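Local structure of OBG-type G domain-containing protein (Pyrococcus horikoshii, 2E87) at residues 247-252 with 331-336; 285-290 with 299-304; 311-316 with 323-328. The protein is of unknown cellular function but holds GDP in an OBG-type G domain and is probably a GTP-binding protein. All coordinates share one frame; numbering follows the deposited sequence.

Contact 1. Residues 247-252 with 331-336; sequences GNLIIY and IKTLRP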
loop_
_atom_site.group_PDB
_atom_site.type_symbol
_atom_site.label_atom_id
_atom_site.label_comp_id
_atom_site.label_asym_id
_atom_site.label_seq_id
_atom_site.Cartn_x
_atom_site.Cartn_y
_atom_site.Cartn_z
ATOM N N GLY A 247 3.607 -13.522 -2.370
ATOM C CA GLY A 247 3.721 -14.969 -2.337
ATOM C C GLY A 247 5.116 -15.556 -2.297
ATOM O O GLY A 247 6.027 -15.060 -2.946
ATOM N N ASN A 248 5.279 -16.634 -1.533
ATOM C CA ASN A 248 6.573 -17.308 -1.415
ATOM C C ASN A 248 6.428 -18.722 -1.956
ATOM O O ASN A 248 7.404 -19.450 -2.107
ATOM C CB ASN A 248 7.000 -17.346 0.049
ATOM C CG ASN A 248 7.051 -15.968 0.665
ATOM O OD1 ASN A 248 7.919 -15.169 0.331
ATOM N ND2 ASN A 248 6.108 -15.669 1.551
ATOM N N LEU A 249 5.184 -19.094 -2.237
ATOM C CA LEU A 249 4.845 -20.404 -2.770
ATOM C C LEU A 249 3.472 -20.334 -3.429
ATOM O O LEU A 249 2.534 -19.750 -2.895
ATOM C CB LEU A 249 4.805 -21.469 -1.673
ATOM C CG LEU A 249 4.234 -22.811 -2.159
ATOM C CD1 LEU A 249 5.163 -23.421 -3.199
ATOM C CD2 LEU A 249 4.078 -23.755 -0.993
ATOM N N ILE A 250 3.363 -20.934 -4.596
ATOM C CA ILE A 250 2.110 -20.939 -5.301
ATOM C C ILE A 250 1.563 -22.348 -5.410
ATOM O O ILE A 250 2.255 -23.245 -5.880
ATOM C CB ILE A 250 2.279 -20.358 -6.715
ATOM C CG1 ILE A 250 2.449 -18.834 -6.628
ATOM C CG2 ILE A 250 1.093 -20.730 -7.570
ATOM C CD1 ILE A 250 2.564 -18.162 -7.969
ATOM N N ILE A 251 0.336 -22.537 -4.936
ATOM C CA ILE A 251 -0.348 -23.825 -5.026
ATOM C C ILE A 251 -1.324 -23.698 -6.186
ATOM O O ILE A 251 -2.191 -22.828 -6.183
ATOM C CB ILE A 251 -1.175 -24.171 -3.770
ATOM C CG1 ILE A 251 -0.262 -24.569 -2.608
ATOM C CG2 ILE A 251 -2.096 -25.341 -4.077
ATOM C CD1 ILE A 251 -1.007 -24.803 -1.302
ATOM N N TYR A 252 -1.177 -24.551 -7.187
ATOM C CA TYR A 252 -2.064 -24.495 -8.334
ATOM C C TYR A 252 -2.979 -25.705 -8.314
ATOM O O TYR A 252 -2.512 -26.843 -8.385
ATOM C CB TYR A 252 -1.277 -24.493 -9.639
ATOM C CG TYR A 252 -2.128 -24.038 -10.785
ATOM C CD1 TYR A 252 -2.152 -22.698 -11.155
ATOM C CD2 TYR A 252 -2.996 -24.920 -11.429
ATOM C CE1 TYR A 252 -3.030 -22.235 -12.132
ATOM C CE2 TYR A 252 -3.872 -24.470 -12.407
ATOM C CZ TYR A 252 -3.883 -23.120 -12.754
ATOM O OH TYR A 252 -4.745 -22.643 -13.712
ATOM N N ILE A 331 4.904 -26.728 4.780
ATOM C CA ILE A 331 5.875 -26.600 5.851
ATOM C C ILE A 331 7.284 -26.934 5.403
ATOM O O ILE A 331 8.228 -26.227 5.738
ATOM C CB ILE A 331 5.498 -27.507 7.020
ATOM C CG1 ILE A 331 4.185 -27.018 7.634
ATOM C CG2 ILE A 331 6.625 -27.520 8.038
ATOM C CD1 ILE A 331 3.393 -28.078 8.326
ATOM N N LYS A 332 7.437 -28.008 4.642
ATOM C CA LYS A 332 8.761 -28.389 4.174
ATOM C C LYS A 332 9.349 -27.342 3.238
ATOM O O LYS A 332 10.558 -27.123 3.213
ATOM C CB LYS A 332 8.703 -29.738 3.452
ATOM C CG LYS A 332 10.000 -30.104 2.748
ATOM C CD LYS A 332 9.868 -31.389 1.953
ATOM C CE LYS A 332 11.197 -31.757 1.298
ATOM N NZ LYS A 332 11.099 -33.062 0.590
ATOM N N THR A 333 8.482 -26.695 2.470
ATOM C CA THR A 333 8.915 -25.691 1.509
ATOM C C THR A 333 9.190 -24.340 2.139
ATOM O O THR A 333 10.143 -23.660 1.765
ATOM C CB THR A 333 7.847 -25.472 0.404
ATOM O OG1 THR A 333 7.572 -26.714 -0.258
ATOM C CG2 THR A 333 8.331 -24.451 -0.621
ATOM N N LEU A 334 8.370 -23.961 3.110
ATOM C CA LEU A 334 8.509 -22.651 3.709
ATOM C C LEU A 334 9.129 -22.502 5.099
ATOM O O LEU A 334 9.403 -21.379 5.516
ATOM C CB LEU A 334 7.145 -21.964 3.678
ATOM C CG LEU A 334 6.489 -21.837 2.296
ATOM C CD1 LEU A 334 5.199 -21.067 2.441
ATOM C CD2 LEU A 334 7.415 -21.118 1.311
ATOM N N ARG A 335 9.363 -23.601 5.816
ATOM C CA ARG A 335 9.954 -23.493 7.155
ATOM C C ARG A 335 11.300 -22.763 7.148
ATOM O O ARG A 335 11.597 -21.983 8.053
ATOM C CB ARG A 335 10.110 -24.869 7.800
ATOM C CG ARG A 335 10.758 -24.831 9.166
ATOM C CD ARG A 335 10.592 -26.157 9.885
ATOM N NE ARG A 335 9.562 -26.069 10.914
ATOM C CZ ARG A 335 9.803 -25.840 12.200
ATOM N NH1 ARG A 335 11.051 -25.680 12.631
ATOM N NH2 ARG A 335 8.790 -25.756 13.053
ATOM N N PRO A 336 12.146 -23.023 6.140
ATOM C CA PRO A 336 13.424 -22.306 6.139
ATOM C C PRO A 336 13.214 -20.795 6.076
ATOM O O PRO A 336 13.776 -20.051 6.878
ATOM C CB PRO A 336 14.152 -22.868 4.907
ATOM C CG PRO A 336 13.076 -23.553 4.103
ATOM C CD PRO A 336 12.160 -24.112 5.154
#
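Leu334, on the C-terminal helix 323-350, pushes its two methyl groups against Asn248 and Leu249, near the start of strand 249-254. This is the helix-on-sheet layering of a P-loop G domain. The strand runs between 169-173 and 283-287 in the mixed sheet, and the long last helix packs on one face of it. Here the helix turn just before the kink at Pro336 meets the start of the strand, and the closest CA atoms, those of Asn248 and Leu334, are 7.7 Å apart.

The side chains meet through apolar groups alone. CD2 of Leu334 does most of the touching: it is 4.0 Å from CB of Leu249 and also 4.0 Å from CB of Asn248, so one methyl spans two consecutive residues. With chi1 at -56°, CG of Leu334 stands anti to its carbonyl carbon; CD1 then continues the extended chain and reaches CB of Leu249 at 4.2 Å, while CD2 is the branch turned back. The same leucine also rests on Pro168 and Val170, which places it against the neighbouring strand as well. At the edge of the patch, CD1 of Leu249 meets CG2 of Thr333 at 4.2 Å.

Polar groups bond elsewhere. Thr333 turns its methyl toward the strand while OG1 hydrogen-bonds back to the carbonyl O of Glu329, one helix turn earlier, so the hydroxyl is satisfied within the helix. On the strand side, backbone hydrogen bonds to Thr169 and Val171 tie Asn248 and Leu249 into the sheet, and no hydrogen bond joins the strand to the helix here. The nearest approach of all is between a methyl and a carbonyl: CD2 of Leu334 lies 3.8 Å from O of Asn248.

Contact 2. Residues 285-290 with 299-304; sequences VVINKI and KRLEKF. With GDP (guanosine-5'-diphosphate), chain F.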
loop_
_atom_site.group_PDB
_atom_site.type_symbol
_atom_site.label_atom_id
_atom_site.label_comp_id
_atom_site.label_asym_id
_atom_site.label_seq_id
_atom_site.Cartn_x
_atom_site.Cartn_y
_atom_site.Cartn_z
ATOM N N VAL A 285 1.673 -28.311 -7.278
ATOM C CA VAL A 285 0.472 -28.663 -8.015
ATOM C C VAL A 285 -0.376 -29.645 -7.216
ATOM O O VAL A 285 0.114 -30.654 -6.704
ATOM C CB VAL A 285 0.821 -29.309 -9.356
ATOM C CG1 VAL A 285 -0.451 -29.647 -10.097
ATOM C CG2 VAL A 285 1.712 -28.375 -10.176
ATOM N N VAL A 286 -1.653 -29.333 -7.097
ATOM C CA VAL A 286 -2.577 -30.179 -6.385
ATOM C C VAL A 286 -3.671 -30.587 -7.368
ATOM O O VAL A 286 -4.176 -29.751 -8.127
ATOM C CB VAL A 286 -3.201 -29.416 -5.187
ATOM C CG1 VAL A 286 -4.513 -30.044 -4.797
ATOM C CG2 VAL A 286 -2.252 -29.447 -3.986
ATOM N N ILE A 287 -4.017 -31.871 -7.373
ATOM C CA ILE A 287 -5.084 -32.389 -8.235
ATOM C C ILE A 287 -6.273 -32.654 -7.304
ATOM O O ILE A 287 -6.305 -33.657 -6.584
ATOM C CB ILE A 287 -4.639 -33.690 -8.926
ATOM C CG1 ILE A 287 -3.380 -33.419 -9.739
ATOM C CG2 ILE A 287 -5.734 -34.214 -9.822
ATOM C CD1 ILE A 287 -2.952 -34.571 -10.627
ATOM N N ASN A 288 -7.239 -31.738 -7.317
ATOM C CA ASN A 288 -8.408 -31.805 -6.441
ATOM C C ASN A 288 -9.571 -32.616 -6.983
ATOM O O ASN A 288 -9.505 -33.142 -8.086
ATOM C CB ASN A 288 -8.875 -30.382 -6.124
ATOM C CG ASN A 288 -9.748 -30.305 -4.877
ATOM O OD1 ASN A 288 -9.491 -30.975 -3.870
ATOM N ND2 ASN A 288 -10.769 -29.463 -4.932
ATOM N N LYS A 289 -10.643 -32.704 -6.198
ATOM C CA LYS A 289 -11.827 -33.474 -6.588
ATOM C C LYS A 289 -11.519 -34.951 -6.919
ATOM O O LYS A 289 -12.163 -35.532 -7.787
ATOM C CB LYS A 289 -12.523 -32.839 -7.809
ATOM C CG LYS A 289 -13.536 -31.740 -7.515
ATOM C CD LYS A 289 -12.894 -30.375 -7.470
ATOM C CE LYS A 289 -13.950 -29.287 -7.292
ATOM N NZ LYS A 289 -14.791 -29.089 -8.505
ATOM N N ILE A 290 -10.546 -35.561 -6.250
ATOM C CA ILE A 290 -10.244 -36.961 -6.543
ATOM C C ILE A 290 -11.393 -37.888 -6.127
ATOM O O ILE A 290 -11.489 -39.017 -6.606
ATOM C CB ILE A 290 -8.963 -37.443 -5.834
ATOM C CG1 ILE A 290 -9.104 -37.278 -4.319
ATOM C CG2 ILE A 290 -7.768 -36.692 -6.363
ATOM C CD1 ILE A 290 -7.893 -37.747 -3.552
ATOM N N LYS A 299 -5.037 -39.238 -15.287
ATOM C CA LYS A 299 -3.848 -39.827 -15.889
ATOM C C LYS A 299 -3.178 -38.786 -16.766
ATOM O O LYS A 299 -1.957 -38.630 -16.733
ATOM C CB LYS A 299 -4.212 -41.054 -16.735
ATOM C CG LYS A 299 -4.555 -42.302 -15.925
ATOM C CD LYS A 299 -4.734 -43.527 -16.822
ATOM C CE LYS A 299 -4.938 -44.805 -16.009
ATOM N NZ LYS A 299 -4.892 -46.030 -16.865
ATOM N N ARG A 300 -3.987 -38.079 -17.550
ATOM C CA ARG A 300 -3.476 -37.041 -18.432
ATOM C C ARG A 300 -2.841 -35.935 -17.606
ATOM O O ARG A 300 -1.773 -35.426 -17.949
ATOM C CB ARG A 300 -4.601 -36.453 -19.288
ATOM C CG ARG A 300 -4.171 -35.214 -20.071
ATOM C CD ARG A 300 -3.006 -35.518 -21.015
ATOM N NE ARG A 300 -2.257 -34.322 -21.397
ATOM C CZ ARG A 300 -2.791 -33.235 -21.947
ATOM N NH1 ARG A 300 -4.095 -33.181 -22.186
ATOM N NH2 ARG A 300 -2.017 -32.202 -22.264
ATOM N N LEU A 301 -3.500 -35.567 -16.512
ATOM C CA LEU A 301 -2.987 -34.514 -15.650
ATOM C C LEU A 301 -1.639 -34.873 -15.042
ATOM O O LEU A 301 -0.659 -34.159 -15.251
ATOM C CB LEU A 301 -3.986 -34.185 -14.543
ATOM C CG LEU A 301 -4.528 -32.761 -14.647
ATOM C CD1 LEU A 301 -5.450 -32.471 -13.484
ATOM C CD2 LEU A 301 -3.371 -31.779 -14.657
ATOM N N GLU A 302 -1.579 -35.972 -14.293
ATOM C CA GLU A 302 -0.315 -36.377 -13.687
ATOM C C GLU A 302 0.777 -36.433 -14.747
ATOM O O GLU A 302 1.890 -35.960 -14.526
ATOM C CB GLU A 302 -0.441 -37.741 -13.009
ATOM C CG GLU A 302 -1.388 -37.754 -11.832
ATOM C CD GLU A 302 -0.940 -38.706 -10.742
ATOM O OE1 GLU A 302 0.172 -38.506 -10.207
ATOM O OE2 GLU A 302 -1.693 -39.650 -10.418
ATOM N N LYS A 303 0.445 -37.000 -15.901
ATOM C CA LYS A 303 1.396 -37.113 -16.996
ATOM C C LYS A 303 1.913 -35.718 -17.298
ATOM O O LYS A 303 3.093 -35.432 -17.121
ATOM C CB LYS A 303 0.707 -37.708 -18.225
ATOM C CG LYS A 303 1.643 -38.338 -19.252
ATOM C CD LYS A 303 0.849 -39.188 -20.250
ATOM C CE LYS A 303 1.753 -40.065 -21.118
ATOM N NZ LYS A 303 0.974 -41.050 -21.937
ATOM N N PHE A 304 1.011 -34.849 -17.741
ATOM C CA PHE A 304 1.344 -33.462 -18.063
ATOM C C PHE A 304 2.170 -32.789 -16.971
ATOM O O PHE A 304 3.196 -32.163 -17.248
ATOM C CB PHE A 304 0.063 -32.654 -18.268
ATOM C CG PHE A 304 0.279 -31.170 -18.273
ATOM C CD1 PHE A 304 0.850 -30.540 -19.367
ATOM C CD2 PHE A 304 -0.070 -30.405 -17.174
ATOM C CE1 PHE A 304 1.069 -29.165 -19.364
ATOM C CE2 PHE A 304 0.144 -29.032 -17.160
ATOM C CZ PHE A 304 0.714 -28.411 -18.258
HETATM P PB GDP F . -12.936 -21.662 -5.744
HETATM O O1B GDP F . -13.924 -20.869 -6.578
HETATM O O2B GDP F . -11.687 -22.189 -6.629
HETATM O O3B GDP F . -12.644 -21.171 -4.322
HETATM O O3A GDP F . -13.737 -23.017 -5.484
HETATM P PA GDP F . -14.492 -23.520 -4.146
HETATM O O1A GDP F . -13.545 -23.654 -3.005
HETATM O O2A GDP F . -15.674 -22.471 -3.788
HETATM O "O5'" GDP F . -15.100 -24.967 -4.494
HETATM C "C5'" GDP F . -16.044 -24.819 -5.573
HETATM C "C4'" GDP F . -17.108 -25.929 -5.490
HETATM O "O4'" GDP F . -16.446 -27.250 -5.521
HETATM C "C3'" GDP F . -17.911 -25.956 -4.188
HETATM O "O3'" GDP F . -19.325 -26.107 -4.040
HETATM C "C2'" GDP F . -17.028 -26.821 -3.267
HETATM O "O2'" GDP F . -17.889 -27.418 -2.278
HETATM C "C1'" GDP F . -16.720 -27.940 -4.240
HETATM N N9 GDP F . -15.533 -28.719 -3.859
HETATM C C8 GDP F . -14.366 -28.252 -3.311
HETATM N N7 GDP F . -13.535 -29.240 -3.105
HETATM C C5 GDP F . -14.111 -30.399 -3.509
HETATM C C6 GDP F . -13.703 -31.780 -3.531
HETATM O O6 GDP F . -12.599 -32.119 -3.115
HETATM N N1 GDP F . -14.583 -32.711 -4.033
HETATM C C2 GDP F . -15.835 -32.328 -4.506
HETATM N N2 GDP F . -16.690 -33.276 -4.999
HETATM N N3 GDP F . -16.221 -31.060 -4.484
HETATM C C4 GDP F . -15.402 -30.076 -4.002
#
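Ile287, at the end of strand 283-287, faces Leu301 on helix 295-307 with their CA atoms 8.0 Å apart, the shortest such distance between the two segments. The isoleucine carries the contact with both branches. Its CG2 meets CD1 of Leu301 at 4.1 Å, the two side chains sliding past each other in opposite directions. CD1, at the end of the longer branch, comes to 3.7 Å from CG of Glu302, crossing that side chain at about a right angle. Only the aliphatic part of Glu302 is used in this way; its carboxylate makes long, weak ion pairs with Lys306 and Lys314.

Strand, helix and the following strand 313-314 form a beta-alpha-beta unit, and the loop leaving the first strand is the NKxD motif that reads guanine in G domains. Asn288 OD1 takes a hydrogen bond from the backbone N of Ala317 and its ND2 gives one to the carbonyl O of Val178, which fixes the amide beside the base, with ND2 3.3 Å from N7 of GDP. Bends at chi2 (89°) and chi4 (-71°) let Lys289 lay its methylenes over the guanine face, CG 3.8 Å from N1 and CE 3.7 Å from C4, before NZ turns off into a salt bridge with Asp255. With an alanine here, that face of the base would probably lose its cover and Asp255 its ionic partner.

Contact 3. Residues 311-316 with 323-328; sequences NPIKIS and IDLVKE. With GDP (guanosine-5'-diphosphate), chain F.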
loop_
_atom_site.group_PDB
_atom_site.type_symbol
_atom_site.label_atom_id
_atom_site.label_comp_id
_atom_site.label_asym_id
_atom_site.label_seq_id
_atom_site.Cartn_x
_atom_site.Cartn_y
_atom_site.Cartn_z
ATOM N N ASN A 311 5.914 -32.739 -9.042
ATOM C CA ASN A 311 5.330 -33.924 -8.446
ATOM C C ASN A 311 4.063 -33.456 -7.728
ATOM O O ASN A 311 4.119 -32.898 -6.627
ATOM C CB ASN A 311 6.328 -34.548 -7.464
ATOM C CG ASN A 311 5.977 -35.985 -7.091
ATOM O OD1 ASN A 311 6.800 -36.704 -6.510
ATOM N ND2 ASN A 311 4.754 -36.406 -7.415
ATOM N N PRO A 312 2.902 -33.673 -8.356
ATOM C CA PRO A 312 1.604 -33.280 -7.811
ATOM C C PRO A 312 1.128 -34.106 -6.625
ATOM O O PRO A 312 1.582 -35.226 -6.400
ATOM C CB PRO A 312 0.679 -33.428 -9.011
ATOM C CG PRO A 312 1.240 -34.630 -9.690
ATOM C CD PRO A 312 2.733 -34.361 -9.647
ATOM N N ILE A 313 0.204 -33.527 -5.871
ATOM C CA ILE A 313 -0.382 -34.181 -4.719
ATOM C C ILE A 313 -1.875 -34.348 -4.997
ATOM O O ILE A 313 -2.577 -33.367 -5.260
ATOM C CB ILE A 313 -0.220 -33.328 -3.452
ATOM C CG1 ILE A 313 1.264 -33.116 -3.153
ATOM C CG2 ILE A 313 -0.943 -33.985 -2.289
ATOM C CD1 ILE A 313 1.531 -32.226 -1.956
ATOM N N LYS A 314 -2.355 -35.587 -4.956
ATOM C CA LYS A 314 -3.769 -35.864 -5.179
ATOM C C LYS A 314 -4.539 -35.562 -3.887
ATOM O O LYS A 314 -4.096 -35.935 -2.804
ATOM C CB LYS A 314 -3.924 -37.325 -5.608
ATOM C CG LYS A 314 -3.355 -37.567 -7.003
ATOM C CD LYS A 314 -3.213 -39.047 -7.376
ATOM C CE LYS A 314 -1.950 -39.685 -6.775
ATOM N NZ LYS A 314 -1.760 -41.113 -7.205
ATOM N N ILE A 315 -5.676 -34.876 -3.987
ATOM C CA ILE A 315 -6.450 -34.521 -2.790
ATOM C C ILE A 315 -7.949 -34.332 -3.023
ATOM O O ILE A 315 -8.445 -34.389 -4.150
ATOM C CB ILE A 315 -5.966 -33.171 -2.149
ATOM C CG1 ILE A 315 -6.523 -31.983 -2.945
ATOM C CG2 ILE A 315 -4.442 -33.088 -2.122
ATOM C CD1 ILE A 315 -6.341 -30.618 -2.278
ATOM N N SER A 316 -8.659 -34.089 -1.926
ATOM C CA SER A 316 -10.090 -33.809 -1.937
ATOM C C SER A 316 -10.284 -32.768 -0.848
ATOM O O SER A 316 -10.437 -33.102 0.322
ATOM C CB SER A 316 -10.917 -35.050 -1.617
ATOM O OG SER A 316 -12.266 -34.687 -1.358
ATOM N N ILE A 323 -5.249 -33.327 2.511
ATOM C CA ILE A 323 -4.972 -31.991 3.043
ATOM C C ILE A 323 -3.695 -31.977 3.873
ATOM O O ILE A 323 -2.879 -31.056 3.768
ATOM C CB ILE A 323 -6.146 -31.483 3.909
ATOM C CG1 ILE A 323 -7.396 -31.352 3.039
ATOM C CG2 ILE A 323 -5.807 -30.152 4.535
ATOM C CD1 ILE A 323 -7.155 -30.631 1.729
ATOM N N ASP A 324 -3.510 -33.012 4.684
ATOM C CA ASP A 324 -2.322 -33.106 5.518
ATOM C C ASP A 324 -1.064 -33.272 4.669
ATOM O O ASP A 324 0.025 -32.871 5.072
ATOM C CB ASP A 324 -2.479 -34.254 6.519
ATOM C CG ASP A 324 -3.660 -34.036 7.462
ATOM O OD1 ASP A 324 -3.617 -33.067 8.258
ATOM O OD2 ASP A 324 -4.635 -34.820 7.399
ATOM N N LEU A 325 -1.201 -33.850 3.485
ATOM C CA LEU A 325 -0.035 -33.993 2.625
ATOM C C LEU A 325 0.341 -32.599 2.120
ATOM O O LEU A 325 1.517 -32.300 1.936
ATOM C CB LEU A 325 -0.345 -34.908 1.445
ATOM C CG LEU A 325 -0.605 -36.387 1.770
ATOM C CD1 LEU A 325 -1.005 -37.141 0.498
ATOM C CD2 LEU A 325 0.648 -37.005 2.375
ATOM N N VAL A 326 -0.661 -31.747 1.905
ATOM C CA VAL A 326 -0.409 -30.389 1.422
ATOM C C VAL A 326 0.243 -29.536 2.511
ATOM O O VAL A 326 1.252 -28.861 2.267
ATOM C CB VAL A 326 -1.718 -29.692 0.957
ATOM C CG1 VAL A 326 -1.424 -28.241 0.588
ATOM C CG2 VAL A 326 -2.323 -30.449 -0.247
ATOM N N LYS A 327 -0.330 -29.586 3.712
ATOM C CA LYS A 327 0.176 -28.830 4.850
ATOM C C LYS A 327 1.626 -29.235 5.070
ATOM O O LYS A 327 2.509 -28.395 5.247
ATOM C CB LYS A 327 -0.648 -29.162 6.091
ATOM C CG LYS A 327 -0.726 -28.066 7.118
ATOM C CD LYS A 327 -1.441 -28.560 8.361
ATOM C CE LYS A 327 -1.925 -27.415 9.235
ATOM N NZ LYS A 327 -3.128 -26.765 8.641
ATOM N N GLU A 328 1.862 -30.539 5.046
ATOM C CA GLU A 328 3.198 -31.077 5.237
ATOM C C GLU A 328 4.136 -30.462 4.218
ATOM O O GLU A 328 5.197 -29.946 4.563
ATOM C CB GLU A 328 3.207 -32.598 5.035
ATOM C CG GLU A 328 2.771 -33.461 6.219
ATOM C CD GLU A 328 2.682 -34.952 5.844
ATOM O OE1 GLU A 328 3.653 -35.492 5.252
ATOM O OE2 GLU A 328 1.640 -35.581 6.144
HETATM P PB GDP F . -12.936 -21.662 -5.744
HETATM O O1B GDP F . -13.924 -20.869 -6.578
HETATM O O2B GDP F . -11.687 -22.189 -6.629
HETATM O O3B GDP F . -12.644 -21.171 -4.322
HETATM O O3A GDP F . -13.737 -23.017 -5.484
HETATM P PA GDP F . -14.492 -23.520 -4.146
HETATM O O1A GDP F . -13.545 -23.654 -3.005
HETATM O O2A GDP F . -15.674 -22.471 -3.788
HETATM O "O5'" GDP F . -15.100 -24.967 -4.494
HETATM C "C5'" GDP F . -16.044 -24.819 -5.573
HETATM C "C4'" GDP F . -17.108 -25.929 -5.490
HETATM O "O4'" GDP F . -16.446 -27.250 -5.521
HETATM C "C3'" GDP F . -17.911 -25.956 -4.188
HETATM O "O3'" GDP F . -19.325 -26.107 -4.040
HETATM C "C2'" GDP F . -17.028 -26.821 -3.267
HETATM O "O2'" GDP F . -17.889 -27.418 -2.278
HETATM C "C1'" GDP F . -16.720 -27.940 -4.240
HETATM N N9 GDP F . -15.533 -28.719 -3.859
HETATM C C8 GDP F . -14.366 -28.252 -3.311
HETATM N N7 GDP F . -13.535 -29.240 -3.105
HETATM C C5 GDP F . -14.111 -30.399 -3.509
HETATM C C6 GDP F . -13.703 -31.780 -3.531
HETATM O O6 GDP F . -12.599 -32.119 -3.115
HETATM N N1 GDP F . -14.583 -32.711 -4.033
HETATM C C2 GDP F . -15.835 -32.328 -4.506
HETATM N N2 GDP F . -16.690 -33.276 -4.999
HETATM N N3 GDP F . -16.221 -31.060 -4.484
HETATM C C4 GDP F . -15.402 -30.076 -4.002
#
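Ile313 and Ile315, pointing the same way from the last strand of the sheet and the residue after it, pack against the first turns of helix 323-350. Four apolar residue pairs make up this face, all through branched side chains. CG2 of Ile313 touches CB of Leu325 at 3.9 Å, at the more open edge of the contact, while CD1 of the same isoleucine reaches the helix backbone, 3.9 Å from the carbonyl O of Leu325. Deeper in, CG2 of Ile315 meets CG2 of Val326 at 3.9 Å, the two side chains crossing at about a right angle. The longer branch of Ile315 goes the other way along the helix: chi1 of 78° sets CG1 between the backbone N and the carbonyl carbon, and CD1 then finds CD1 of Ile323 at 4.1 Å. That methyl of Ile323 also lies beside the carbonyl O of Ser316, 4.3 Å from CD1. Ile323 and Val326 also lean on Leu187 of helix 180-187, so the helix that follows the phosphate loop shares this core.

Ser316, Ala317 and Leu318 match the SAL/SAK signature, the G5 motif of G domains, and all three bind GDP. The loop that leaves strand 313-314 leads from the isoleucines to the base.

The polar contacts belong to Ser316. Its CB points away from the helix, and with chi1 at 168° OG lies 3.1 Å from O6 of guanine. That hydroxyl receives a hydrogen bond from the backbone N of Lys319, which helps to hold it in place beside the base. Asp291 OD1, which hydrogen-bonds GDP, also makes a weak hydrogen bond with OG of Ser316.

The chain passes through its N-terminal helical region before it reaches the G domain, where all three contacts lie. Contact 1 opens first, at 247-252, and closes last, at 331-336, so its loop encloses the other two. Within it, contacts 2 and 3 follow in series: 285-290 meets 299-304, and 311-316 then meets 323-328. Strands 249-254, 283-287 and 313-314 are successive neighbours in the sheet, joined by backbone bonds such as Tyr252 O to Val286 N. Contacts 1 and 3 seat successive parts of helix 323-350 on that sheet, touching through Ile251 and Val326, while contacts 2 and 3 bring loops from adjacent strands to GDP.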